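PDB 3DDM: putative mandelate racemase/muconate lactonizing enzyme from Bordetella bronchiseptica, which is of unknown function but has the two-domain build of the enolase superfamily, a capping domain joined to a modified TIM barrel. Local coordinates for residues Arg71-Glu74 with Thr75-Pro79; Glu232-Arg235 with Ala236-Ala240; Ala353-Glu357 with Gly358-Leu362. The protein carries 1 engineered substitution. One frame throughout, in Å; residues are numbered along the deposited sequence.

How the contacts relate
The three contacts are separate and local, each within one continuous piece of chain, and spread over both parts of an enolase-superfamily fold. Contact 1 is a stretch of helix 65-81 in the N-terminal domain. Contacts 2 and 3 belong to the C-terminal, TIM-barrel-type domain: contact 2 is the loop leading from strand 229-231 to helix 240-249, contact 3 a tight turn into strand 359-361. Centre to centre, contact 1 lies about 32 Å from contact 2 and about 36 Å from contact 3, while contacts 2 and 3 are about 34 Å apart; the nearest atoms of any two are about 20 Å or more apart. Contact 3 lies across the chain's centre from both others. The second subunit packs against contacts 1 and 2 but leaves contact 3 alone.

Contact 1 of 3, residues Arg71-Glu74 with Thr75-Pro79; sequences RLVE and TVLAP
Helix 65-81 widens into a pi-type turn here, and Arg-71 and Thr-75 meet where it begins. Arg-71 O takes two donors from one residue: Thr-75 N at 2.7 Å, nearly along the C=O axis, and Thr-75 OG1 at 2.9 Å, well above the carbonyl plane. A Thr-75 chi1 of 70° swings the hydroxyl back over the preceding turn and puts Thr-75 CG2 over the centre of one face of the Arg-71 guanidinium, 3.6 Å from Arg-71 CZ. The arginine chain, bent at chi2 and chi3, runs across the threonine.

One residue on, Leu-72 O is shared by Val-76 N at 2.9 Å, tilted from the carbonyl plane, and Leu-77 N at 3.1 Å, within it. Here the alpha-helical spacing gives way to the wider one, continued by Ala-78 N on Val-73 O at 2.8 Å; at Pro-79, with no N-H, the helix kinks. In this capping domain of the enolase superfamily the helix's apolar side faces helix 110-131: Val-73 and Leu-77 both lean on Ala-116, and Val-73 CG2 meets Leu-77 CD1 at 4.1 Å. Glu-74 OE2 accepts from Ala-17 N of strand 14-23, and Cys-64 of the second subunit packs on Arg-71 and Thr-75.

Contact 2 of 3, residues Glu232-Arg235 with Ala236-Ala240; sequences EPLR and ADRPA
Leu-234 and Arg-238 make the apolar part of this contact, at a bend in the barrel-domain loop between strand 229-231 and helix 240-249. Leu-234 CB touches Arg-238 CG at 3.9 Å, and CD1 of the same leucine lies 4.2 Å from that CG, one side chain laid roughly perpendicular to the other. It is the aliphatic base of the arginine that touches. Leu-234 also packs on Trp-243 and Leu-246 of the following helix.

The hydrogen bonding is that of a type I beta turn from Arg-235 to Arg-238. Arg-238 N donates to Arg-235 O at 3.1 Å, a bent bond (136° at the hydrogen) whose donor stands above the carbonyl plane. Arg-238 CG comes within 3.4 Å of the same oxygen, Arg-235 O.

The two guanidinium groups go separate ways. Arg-235 runs extended from CG to NE, and Ala-101 of the second subunit packs against this residue. Arg-238 bends at chi2 and chi3, which lays one guanidinium face against Pro-239 CD, 3.6 Å above the plane and toward its rim; Arg-238 NH1 forms a salt bridge with Glu-242. The methylenes of Arg-238 thus lie against a buried leucine, while its charge is probably balanced by a glutamate in the first turn of helix 240-249.

Contact 3 of 3, residues Ala353-Glu357 with Gly358-Leu362; sequences ATLHE and GRITL
Thr-354 OG1 has two partners: it accepts from Thr-361 N at 3.0 Å in a nearly straight bond (167° at the hydrogen), and it is also hydrogen-bonded to Ala-351 O, to which it would therefore give its proton. A chi1 of 76° holds the hydroxyl between the threonine's own N and carbonyl carbon, facing the strand. Further toward the turn, His-356 N donates to Arg-359 O at 2.9 Å, in the carbonyl plane. The return bond, Arg-359 N to His-356 O, is longer at 3.2 Å and comes from above that carbonyl's plane. Between them Glu-357 and Gly-358, both with positive phi, form the corners of a type I' beta turn. Leu-355 CA adds a CA-H...O contact to Arg-359 O at 3.4 Å.

On one flank Glu-357 and Arg-359 run alongside each other in one direction. Glu-357 OE1 sits over a face of the guanidinium, off-centre toward the rim and 3.5 Å from Arg-359 NE, with the two planes 64° apart; no N-H aims at it, so this salt bridge works by charge alone. On another, Leu-355 CB meets Ile-360 CG2 at 4.0 Å.

Strand 359-361 runs antiparallel to strand 146-154, where Ile-360 rests on Ile-147 and Val-149, while Leu-362 beyond it packs against helix 313-325 at Ala-320, His-321 and Ala-324.

Contact 1 of 3, residues Arg71-Glu74 with Thr75-Pro79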
loop_
_atom_site.group_PDB
_atom_site.type_symbol
_atom_site.label_atom_id
_atom_site.label_comp_id
_atom_site.label_asym_id
_atom_site.label_seq_id
_atom_site.Cartn_x
_atom_site.Cartn_y
_atom_site.Cartn_z
ATOM N N ARG A 71 1.832 -3.580 13.779
ATOM C CA ARG A 71 1.712 -5.023 13.585
ATOM C C ARG A 71 2.752 -5.496 12.579
ATOM O O ARG A 71 3.406 -6.517 12.790
ATOM C CB ARG A 71 0.317 -5.412 13.083
ATOM C CG ARG A 71 -0.777 -5.378 14.139
ATOM C CD ARG A 71 -0.447 -6.297 15.324
ATOM N NE ARG A 71 -0.717 -7.724 15.085
ATOM C CZ ARG A 71 -0.270 -8.716 15.861
ATOM N NH1 ARG A 71 0.480 -8.452 16.931
ATOM N NH2 ARG A 71 -0.581 -9.976 15.574
ATOM N N LEU A 72 2.903 -4.757 11.482
ATOM C CA LEU A 72 3.884 -5.122 10.464
ATOM C C LEU A 72 5.273 -5.255 11.067
ATOM O O LEU A 72 6.006 -6.202 10.754
ATOM C CB LEU A 72 3.928 -4.080 9.341
ATOM C CG LEU A 72 2.822 -4.169 8.283
ATOM C CD1 LEU A 72 3.049 -3.103 7.228
ATOM C CD2 LEU A 72 2.818 -5.551 7.653
ATOM N N VAL A 73 5.629 -4.303 11.928
ATOM C CA VAL A 73 6.936 -4.306 12.574
ATOM C C VAL A 73 7.143 -5.538 13.451
ATOM O O VAL A 73 8.196 -6.175 13.396
ATOM C CB VAL A 73 7.139 -3.031 13.428
ATOM C CG1 VAL A 73 8.385 -3.166 14.307
ATOM C CG2 VAL A 73 7.274 -1.833 12.521
ATOM N N GLU A 74 6.134 -5.882 14.244
ATOM C CA GLU A 74 6.242 -7.033 15.133
ATOM C C GLU A 74 6.005 -8.400 14.474
ATOM O O GLU A 74 6.652 -9.376 14.840
ATOM C CB GLU A 74 5.305 -6.856 16.339
ATOM C CG GLU A 74 5.628 -5.621 17.189
ATOM C CD GLU A 74 4.760 -5.485 18.448
ATOM O OE1 GLU A 74 3.516 -5.606 18.341
ATOM O OE2 GLU A 74 5.321 -5.241 19.543
ATOM N N THR A 75 5.108 -8.484 13.497
ATOM C CA THR A 75 4.833 -9.774 12.859
ATOM C C THR A 75 5.608 -10.089 11.578
ATOM O O THR A 75 5.729 -11.252 11.208
ATOM C CB THR A 75 3.326 -9.944 12.534
ATOM O OG1 THR A 75 2.960 -9.056 11.473
ATOM C CG2 THR A 75 2.473 -9.629 13.753
ATOM N N VAL A 76 6.140 -9.078 10.903
ATOM C CA VAL A 76 6.860 -9.324 9.658
ATOM C C VAL A 76 8.332 -8.931 9.650
ATOM O O VAL A 76 9.189 -9.719 9.248
ATOM C CB VAL A 76 6.150 -8.619 8.488
ATOM C CG1 VAL A 76 7.039 -8.594 7.251
ATOM C CG2 VAL A 76 4.842 -9.328 8.199
ATOM N N LEU A 77 8.632 -7.715 10.084
ATOM C CA LEU A 77 10.010 -7.246 10.090
ATOM C C LEU A 77 10.825 -7.743 11.278
ATOM O O LEU A 77 12.012 -8.008 11.137
ATOM C CB LEU A 77 10.032 -5.721 10.068
ATOM C CG LEU A 77 9.253 -5.057 8.936
ATOM C CD1 LEU A 77 9.084 -3.591 9.264
ATOM C CD2 LEU A 77 9.969 -5.247 7.614
ATOM N N ALA A 78 10.198 -7.864 12.447
ATOM C CA ALA A 78 10.909 -8.314 13.648
ATOM C C ALA A 78 11.607 -9.659 13.442
ATOM O O ALA A 78 12.806 -9.783 13.698
ATOM C CB ALA A 78 9.951 -8.382 14.839
ATOM N N PRO A 79 10.865 -10.684 12.973
ATOM C CA PRO A 79 11.425 -12.021 12.732
ATOM C C PRO A 79 12.616 -11.986 11.780
ATOM O O PRO A 79 13.632 -12.643 12.020
ATOM C CB PRO A 79 10.253 -12.788 12.145
ATOM C CG PRO A 79 9.065 -12.143 12.810
ATOM C CD PRO A 79 9.410 -10.677 12.725
#

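Contact 2 of 3, residues Glu232-Arg235 with Ala236-Ala240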
loop_
_atom_site.group_PDB
_atom_site.type_symbol
_atom_site.label_atom_id
_atom_site.label_comp_id
_atom_site.label_asym_id
_atom_site.label_seq_id
_atom_site.Cartn_x
_atom_site.Cartn_y
_atom_site.Cartn_z
ATOM N N GLU A 232 4.764 20.314 -3.515
ATOM C CA GLU A 232 3.825 19.377 -4.115
ATOM C C GLU A 232 2.639 20.012 -4.866
ATOM O O GLU A 232 1.479 19.692 -4.593
ATOM C CB GLU A 232 3.305 18.407 -3.045
ATOM C CG GLU A 232 4.385 17.569 -2.365
ATOM C CD GLU A 232 3.904 16.161 -2.026
ATOM O OE1 GLU A 232 4.506 15.191 -2.532
ATOM O OE2 GLU A 232 2.926 16.018 -1.259
ATOM N N PRO A 233 2.918 20.899 -5.839
ATOM C CA PRO A 233 1.850 21.551 -6.605
ATOM C C PRO A 233 1.053 20.559 -7.448
ATOM O O PRO A 233 -0.118 20.794 -7.754
ATOM C CB PRO A 233 2.610 22.568 -7.455
ATOM C CG PRO A 233 3.886 21.845 -7.736
ATOM C CD PRO A 233 4.239 21.262 -6.380
ATOM N N LEU A 234 1.698 19.454 -7.818
ATOM C CA LEU A 234 1.062 18.405 -8.613
ATOM C C LEU A 234 1.190 17.087 -7.875
ATOM O O LEU A 234 2.014 16.964 -6.971
ATOM C CB LEU A 234 1.769 18.234 -9.953
ATOM C CG LEU A 234 1.920 19.387 -10.929
ATOM C CD1 LEU A 234 2.773 18.893 -12.087
ATOM C CD2 LEU A 234 0.559 19.871 -11.399
ATOM N N ARG A 235 0.391 16.097 -8.267
ATOM C CA ARG A 235 0.488 14.777 -7.645
ATOM C C ARG A 235 1.857 14.177 -8.002
ATOM O O ARG A 235 2.356 14.351 -9.116
ATOM C CB ARG A 235 -0.605 13.850 -8.167
ATOM C CG ARG A 235 -2.017 14.322 -7.922
ATOM C CD ARG A 235 -3.017 13.269 -8.389
ATOM N NE ARG A 235 -4.397 13.681 -8.132
ATOM C CZ ARG A 235 -5.464 12.903 -8.320
ATOM N NH1 ARG A 235 -5.315 11.660 -8.770
ATOM N NH2 ARG A 235 -6.678 13.371 -8.051
ATOM N N ALA A 236 2.456 13.470 -7.050
ATOM C CA ALA A 236 3.757 12.835 -7.243
ATOM C C ALA A 236 3.730 11.874 -8.434
ATOM O O ALA A 236 4.770 11.519 -8.985
ATOM C CB ALA A 236 4.148 12.089 -5.968
ATOM N N ASP A 237 2.514 11.478 -8.813
ATOM C CA ASP A 237 2.228 10.566 -9.923
ATOM C C ASP A 237 2.553 11.144 -11.295
ATOM O O ASP A 237 3.096 10.455 -12.147
ATOM C CB ASP A 237 0.737 10.201 -9.920
ATOM C CG ASP A 237 0.461 8.860 -9.282
ATOM O OD1 ASP A 237 1.438 8.162 -8.933
ATOM O OD2 ASP A 237 -0.727 8.498 -9.136
ATOM N N ARG A 238 2.174 12.402 -11.509
ATOM C CA ARG A 238 2.387 13.086 -12.778
ATOM C C ARG A 238 3.683 12.734 -13.502
ATOM O O ARG A 238 4.730 12.569 -12.875
ATOM C CB ARG A 238 2.330 14.593 -12.561
ATOM C CG ARG A 238 0.976 15.103 -12.134
ATOM C CD ARG A 238 -0.035 14.875 -13.225
ATOM N NE ARG A 238 -0.633 13.554 -13.132
ATOM C CZ ARG A 238 -1.183 12.918 -14.160
ATOM N NH1 ARG A 238 -1.197 13.484 -15.361
ATOM N NH2 ARG A 238 -1.737 11.726 -13.984
ATOM N N PRO A 239 3.623 12.613 -14.843
ATOM C CA PRO A 239 4.800 12.284 -15.654
ATOM C C PRO A 239 5.828 13.422 -15.588
ATOM O O PRO A 239 5.472 14.580 -15.341
ATOM C CB PRO A 239 4.217 12.110 -17.064
ATOM C CG PRO A 239 2.799 11.693 -16.811
ATOM C CD PRO A 239 2.406 12.625 -15.678
ATOM N N ALA A 240 7.095 13.087 -15.820
ATOM C CA ALA A 240 8.168 14.069 -15.776
ATOM C C ALA A 240 7.866 15.301 -16.605
ATOM O O ALA A 240 8.227 16.416 -16.227
ATOM C CB ALA A 240 9.458 13.443 -16.248
#

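Contact 3 of 3, residues Ala353-Glu357 with Gly358-Leu362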
loop_
_atom_site.group_PDB
_atom_site.type_symbol
_atom_site.label_atom_id
_atom_site.label_comp_id
_atom_site.label_asym_id
_atom_site.label_seq_id
_atom_site.Cartn_x
_atom_site.Cartn_y
_atom_site.Cartn_z
ATOM N N ALA A 353 13.482 23.067 22.859
ATOM C CA ALA A 353 13.664 23.939 24.017
ATOM C C ALA A 353 14.874 24.872 23.840
ATOM O O ALA A 353 15.088 25.789 24.639
ATOM C CB ALA A 353 13.809 23.105 25.286
ATOM N N THR A 354 15.655 24.639 22.786
ATOM C CA THR A 354 16.812 25.481 22.507
ATOM C C THR A 354 16.456 26.463 21.404
ATOM O O THR A 354 17.301 27.253 20.981
ATOM C CB THR A 354 18.043 24.668 22.023
ATOM O OG1 THR A 354 17.854 24.284 20.660
ATOM C CG2 THR A 354 18.242 23.424 22.865
ATOM N N LEU A 355 15.207 26.419 20.943
ATOM C CA LEU A 355 14.759 27.301 19.867
ATOM C C LEU A 355 14.997 28.771 20.164
ATOM O O LEU A 355 14.297 29.381 20.973
ATOM C CB LEU A 355 13.276 27.083 19.560
ATOM C CG LEU A 355 12.644 28.106 18.604
ATOM C CD1 LEU A 355 13.356 28.073 17.260
ATOM C CD2 LEU A 355 11.158 27.809 18.449
ATOM N N HIS A 356 15.985 29.341 19.492
ATOM C CA HIS A 356 16.315 30.737 19.683
ATOM C C HIS A 356 16.707 31.321 18.336
ATOM O O HIS A 356 17.600 30.803 17.658
ATOM C CB HIS A 356 17.464 30.869 20.690
ATOM C CG HIS A 356 17.694 32.271 21.165
ATOM N ND1 HIS A 356 16.660 33.144 21.445
ATOM C CD2 HIS A 356 18.839 32.942 21.450
ATOM C CE1 HIS A 356 17.158 34.289 21.879
ATOM N NE2 HIS A 356 18.477 34.192 21.892
ATOM N N GLU A 357 16.014 32.390 17.948
ATOM C CA GLU A 357 16.275 33.056 16.681
ATOM C C GLU A 357 16.073 32.067 15.537
ATOM O O GLU A 357 16.959 31.833 14.722
ATOM C CB GLU A 357 17.704 33.620 16.686
ATOM C CG GLU A 357 18.145 34.284 15.387
ATOM C CD GLU A 357 19.124 33.425 14.599
ATOM O OE1 GLU A 357 19.440 33.787 13.440
ATOM O OE2 GLU A 357 19.576 32.390 15.148
ATOM N N GLY A 358 14.891 31.471 15.499
ATOM C CA GLY A 358 14.577 30.516 14.456
ATOM C C GLY A 358 15.539 29.353 14.280
ATOM O O GLY A 358 15.509 28.693 13.237
ATOM N N ARG A 359 16.385 29.087 15.269
ATOM C CA ARG A 359 17.330 27.975 15.150
ATOM C C ARG A 359 17.424 27.117 16.396
ATOM O O ARG A 359 17.164 27.572 17.501
ATOM C CB ARG A 359 18.729 28.483 14.807
ATOM C CG ARG A 359 18.803 29.244 13.502
ATOM C CD ARG A 359 20.211 29.702 13.232
ATOM N NE ARG A 359 20.266 30.654 12.129
ATOM C CZ ARG A 359 21.363 31.320 11.775
ATOM N NH1 ARG A 359 21.332 32.175 10.755
ATOM N NH2 ARG A 359 22.497 31.128 12.445
ATOM N N ILE A 360 17.792 25.862 16.210
ATOM C CA ILE A 360 17.931 24.960 17.333
ATOM C C ILE A 360 19.285 24.268 17.232
ATOM O O ILE A 360 19.908 24.262 16.168
ATOM C CB ILE A 360 16.808 23.889 17.343
ATOM C CG1 ILE A 360 16.943 22.971 16.123
ATOM C CG2 ILE A 360 15.440 24.568 17.340
ATOM C CD1 ILE A 360 15.942 21.832 16.087
ATOM N N THR A 361 19.752 23.724 18.350
ATOM C CA THR A 361 21.008 22.996 18.384
ATOM C C THR A 361 20.743 21.658 19.058
ATOM O O THR A 361 20.060 21.577 20.084
ATOM C CB THR A 361 22.093 23.761 19.141
ATOM O OG1 THR A 361 21.594 24.150 20.420
ATOM C CG2 THR A 361 22.502 24.999 18.369
ATOM N N LEU A 362 21.280 20.604 18.457
ATOM C CA LEU A 362 21.087 19.249 18.942
ATOM C C LEU A 362 21.909 18.840 20.166
ATOM O O LEU A 362 21.549 17.887 20.871
ATOM C CB LEU A 362 21.342 18.275 17.789
ATOM C CG LEU A 362 20.491 18.584 16.553
ATOM C CD1 LEU A 362 20.728 17.524 15.498
ATOM C CD2 LEU A 362 19.003 18.635 16.942
#